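Local coordinates for protein pectate lyase (Paenibacillus sp. 0602, PDB 5GT5) that cleaves polygalacturonate by elimination, and probably partly methylated pectins too, most likely within the chain and with the help of calcium, at residues 234-239 / 317-322. The protein carries 1 engineered substitution. Numbering follows the deposited sequence.
Sequences EDIIAI and YKFGIT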
ATOM      1  N   GLU A 234      17.192 -40.465 -21.419  1.00  7.73           N
ATOM      2  CA  GLU A 234      17.266 -39.230 -22.163  1.00 10.06           C
ATOM      3  C   GLU A 234      15.880 -38.618 -22.355  1.00  9.27           C
ATOM      4  O   GLU A 234      15.728 -37.411 -22.199  1.00  8.84           O
ATOM      5  CB  GLU A 234      17.965 -39.463 -23.505  1.00 11.78           C
ATOM      6  CG  GLU A 234      19.443 -39.879 -23.345  1.00 15.70           C
ATOM      7  CD  GLU A 234      19.702 -41.411 -23.068  1.00 28.09           C
ATOM      8  OE1 GLU A 234      18.762 -42.273 -23.083  1.00 14.87           O
ATOM      9  OE2 GLU A 234      20.902 -41.750 -22.856  1.00 29.38           O
ATOM     10  N   ASP A 235      14.874 -39.439 -22.659  1.00  8.39           N
ATOM     11  CA  ASP A 235      13.501 -38.955 -22.800  1.00  6.73           C
ATOM     12  C   ASP A 235      13.055 -38.314 -21.516  1.00  8.03           C
ATOM     13  O   ASP A 235      12.440 -37.238 -21.531  1.00  7.93           O
ATOM     14  CB  ASP A 235      12.542 -40.107 -23.091  1.00  7.02           C
ATOM     15  CG  ASP A 235      12.637 -40.642 -24.507  1.00  9.67           C
ATOM     16  OD1 ASP A 235      13.105 -39.956 -25.446  1.00  8.94           O
ATOM     17  OD2 ASP A 235      12.195 -41.803 -24.670  1.00 10.89           O
ATOM     18  N   ILE A 236      13.327 -38.976 -20.395  1.00  7.55           N
ATOM     19  CA  ILE A 236      12.861 -38.448 -19.101  1.00  6.39           C
ATOM     20  C   ILE A 236      13.576 -37.145 -18.734  1.00  8.61           C
ATOM     21  O   ILE A 236      12.947 -36.205 -18.255  1.00  7.25           O
ATOM     22  CB  ILE A 236      12.920 -39.525 -18.012  1.00  7.38           C
ATOM     23  CG1 ILE A 236      11.974 -40.692 -18.395  1.00  7.69           C
ATOM     24  CG2 ILE A 236      12.651 -38.950 -16.600  1.00  7.49           C
ATOM     25  CD1 ILE A 236      12.140 -41.890 -17.473  1.00  8.33           C
ATOM     26  N   ILE A 237      14.863 -37.046 -19.022  1.00  6.96           N
ATOM     27  CA  ILE A 237      15.545 -35.779 -18.815  1.00  6.49           C
ATOM     28  C   ILE A 237      14.920 -34.671 -19.688  1.00  6.08           C
ATOM     29  O   ILE A 237      14.664 -33.559 -19.196  1.00  6.80           O
ATOM     30  CB  ILE A 237      17.031 -35.956 -19.144  1.00  5.55           C
ATOM     31  CG1 ILE A 237      17.700 -36.779 -18.047  1.00  8.67           C
ATOM     32  CG2 ILE A 237      17.730 -34.614 -19.326  1.00  7.90           C
ATOM     33  CD1 ILE A 237      19.061 -37.316 -18.489  1.00  9.21           C
ATOM     34  N   ALA A 238      14.632 -34.957 -20.952  1.00  7.31           N
ATOM     35  CA  ALA A 238      14.057 -33.932 -21.831  1.00  6.86           C
ATOM     36  C   ALA A 238      12.670 -33.490 -21.382  1.00  8.57           C
ATOM     37  O   ALA A 238      12.363 -32.294 -21.404  1.00  7.51           O
ATOM     38  CB  ALA A 238      13.984 -34.457 -23.282  1.00  7.90           C
ATOM     39  N   ILE A 239      11.834 -34.451 -20.982  1.00  6.57           N
ATOM     40  CA  ILE A 239      10.466 -34.139 -20.573  1.00  6.63           C
ATOM     41  C   ILE A 239      10.469 -33.398 -19.217  1.00  7.73           C
ATOM     42  O   ILE A 239       9.646 -32.504 -18.963  1.00  9.11           O
ATOM     43  CB  ILE A 239       9.577 -35.415 -20.551  1.00  7.27           C
ATOM     44  CG1 ILE A 239       9.441 -35.987 -21.978  1.00  7.66           C
ATOM     45  CG2 ILE A 239       8.232 -35.130 -19.866  1.00  6.03           C
ATOM     46  CD1 ILE A 239       9.152 -37.464 -22.014  1.00  9.01           C
ATOM     47  N   TYR A 317       0.027 -42.055 -12.618  1.00 11.48           N
ATOM     48  CA  TYR A 317       1.148 -41.107 -12.639  1.00  8.41           C
ATOM     49  C   TYR A 317       0.834 -39.910 -13.520  1.00 10.19           C
ATOM     50  O   TYR A 317       0.144 -40.031 -14.535  1.00 10.69           O
ATOM     51  CB  TYR A 317       2.402 -41.781 -13.157  1.00  6.19           C
ATOM     52  CG  TYR A 317       2.928 -42.862 -12.258  1.00  6.61           C
ATOM     53  CD1 TYR A 317       3.251 -42.591 -10.928  1.00 10.59           C
ATOM     54  CD2 TYR A 317       3.135 -44.166 -12.732  1.00  9.47           C
ATOM     55  CE1 TYR A 317       3.745 -43.585 -10.085  1.00  9.99           C
ATOM     56  CE2 TYR A 317       3.626 -45.164 -11.895  1.00 13.08           C
ATOM     57  CZ  TYR A 317       3.946 -44.871 -10.581  1.00 11.32           C
ATOM     58  OH  TYR A 317       4.450 -45.834  -9.733  1.00 14.50           O
ATOM     59  N   LYS A 318       1.331 -38.745 -13.122  1.00  8.45           N
ATOM     60  CA  LYS A 318       1.325 -37.559 -13.959  1.00  9.04           C
ATOM     61  C   LYS A 318       2.742 -37.348 -14.473  1.00 11.71           C
ATOM     62  O   LYS A 318       3.658 -37.074 -13.698  1.00  9.73           O
ATOM     63  CB  LYS A 318       0.879 -36.337 -13.154  1.00 14.14           C
ATOM     64  CG  LYS A 318       0.939 -35.026 -13.892  1.00 19.94           C
ATOM     65  CD  LYS A 318       0.463 -33.894 -12.969  1.00 34.08           C
ATOM     66  CE  LYS A 318       1.008 -32.513 -13.377  1.00 44.44           C
ATOM     67  NZ  LYS A 318       2.251 -32.144 -12.567  1.00 24.23           N
ATOM     68  N   PHE A 319       2.925 -37.484 -15.774  1.00  9.21           N
ATOM     69  CA  PHE A 319       4.218 -37.263 -16.418  1.00  7.77           C
ATOM     70  C   PHE A 319       4.024 -36.887 -17.857  1.00  8.87           C
ATOM     71  O   PHE A 319       3.663 -37.729 -18.693  1.00 10.90           O
ATOM     72  CB  PHE A 319       5.118 -38.489 -16.318  1.00  7.43           C
ATOM     73  CG  PHE A 319       6.530 -38.211 -16.746  1.00  6.61           C
ATOM     74  CD1 PHE A 319       7.370 -37.451 -15.938  1.00  7.21           C
ATOM     75  CD2 PHE A 319       7.003 -38.643 -17.977  1.00  7.97           C
ATOM     76  CE1 PHE A 319       8.671 -37.156 -16.344  1.00  8.18           C
ATOM     77  CE2 PHE A 319       8.277 -38.331 -18.390  1.00  8.20           C
ATOM     78  CZ  PHE A 319       9.122 -37.594 -17.556  1.00  8.84           C
ATOM     79  N   GLY A 320       4.299 -35.633 -18.180  1.00  8.90           N
ATOM     80  CA  GLY A 320       4.055 -35.125 -19.512  1.00 10.90           C
ATOM     81  C   GLY A 320       4.264 -33.625 -19.604  1.00  9.86           C
ATOM     82  O   GLY A 320       4.913 -33.031 -18.729  1.00 11.86           O
ATOM     83  N   ILE A 321       3.729 -33.031 -20.660  1.00  9.44           N
ATOM     84  CA  ILE A 321       3.931 -31.613 -20.961  1.00  8.33           C
ATOM     85  C   ILE A 321       2.599 -30.883 -20.946  1.00  6.93           C
ATOM     86  O   ILE A 321       1.767 -31.081 -21.821  1.00 10.91           O
ATOM     87  CB  ILE A 321       4.602 -31.458 -22.324  1.00  7.87           C
ATOM     88  CG1 ILE A 321       5.946 -32.190 -22.353  1.00 10.45           C
ATOM     89  CG2 ILE A 321       4.782 -29.989 -22.708  1.00  8.55           C
ATOM     90  CD1 ILE A 321       6.989 -31.603 -21.427  1.00 10.52           C
ATOM     91  N   THR A 322       2.383 -30.041 -19.935  1.00  6.69           N
ATOM     92  CA  THR A 322       1.245 -29.124 -19.955  1.00  7.30           C
ATOM     93  C   THR A 322       1.655 -27.992 -20.866  1.00  6.48           C
ATOM     94  O   THR A 322       2.847 -27.663 -20.954  1.00  7.42           O
ATOM     95  CB  THR A 322       0.949 -28.650 -18.536  1.00  8.14           C
ATOM     96  OG1 THR A 322       0.522 -29.808 -17.799  1.00 12.48           O
ATOM     97  CG2 THR A 322      -0.156 -27.580 -18.483  1.00  8.69           C
TER
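Phe319 reaches across to the helix with the far end of its ring, and the branch methyl CG2 of Ile239 lies over one face of the ring. This CG2 sits 3.5 Å from both CE2 and CZ of Phe319, a CH-pi type contact, with CB 3.7 Å from CZ; at the end of the longer branch, Ile239 CD1 comes to 3.8 Å from CE2. Phe319 CG stands anti to the backbone N (chi1 -170°), starting the side chain off an extended backbone. One turn earlier, Ile236 brings its CG2 to Phe319 CZ at 3.9 Å, the two side chains crossing at about a right angle. Helix 233-241 and the loop between helix 306-314 and strand 324-329 belong to the excursions that decorate the parallel beta-helix of polysaccharide lyase family 1, away from the presumed calcium and catalytic residues. Further along the loop, the methyl CD1 of Ile321 meets the carbonyl O of Ile239 in van der Waals contact at 3.7 Å and lies 4.1 Å from Ile239 CG2. The side chains meet through apolar groups, and no hydrogen bond joins the two segments. Tyr221 and Leu224 of helix 219-225 pack on Ile236, while Ala300 of helix 295-301 and the loop residue Ile304 touch Ile239.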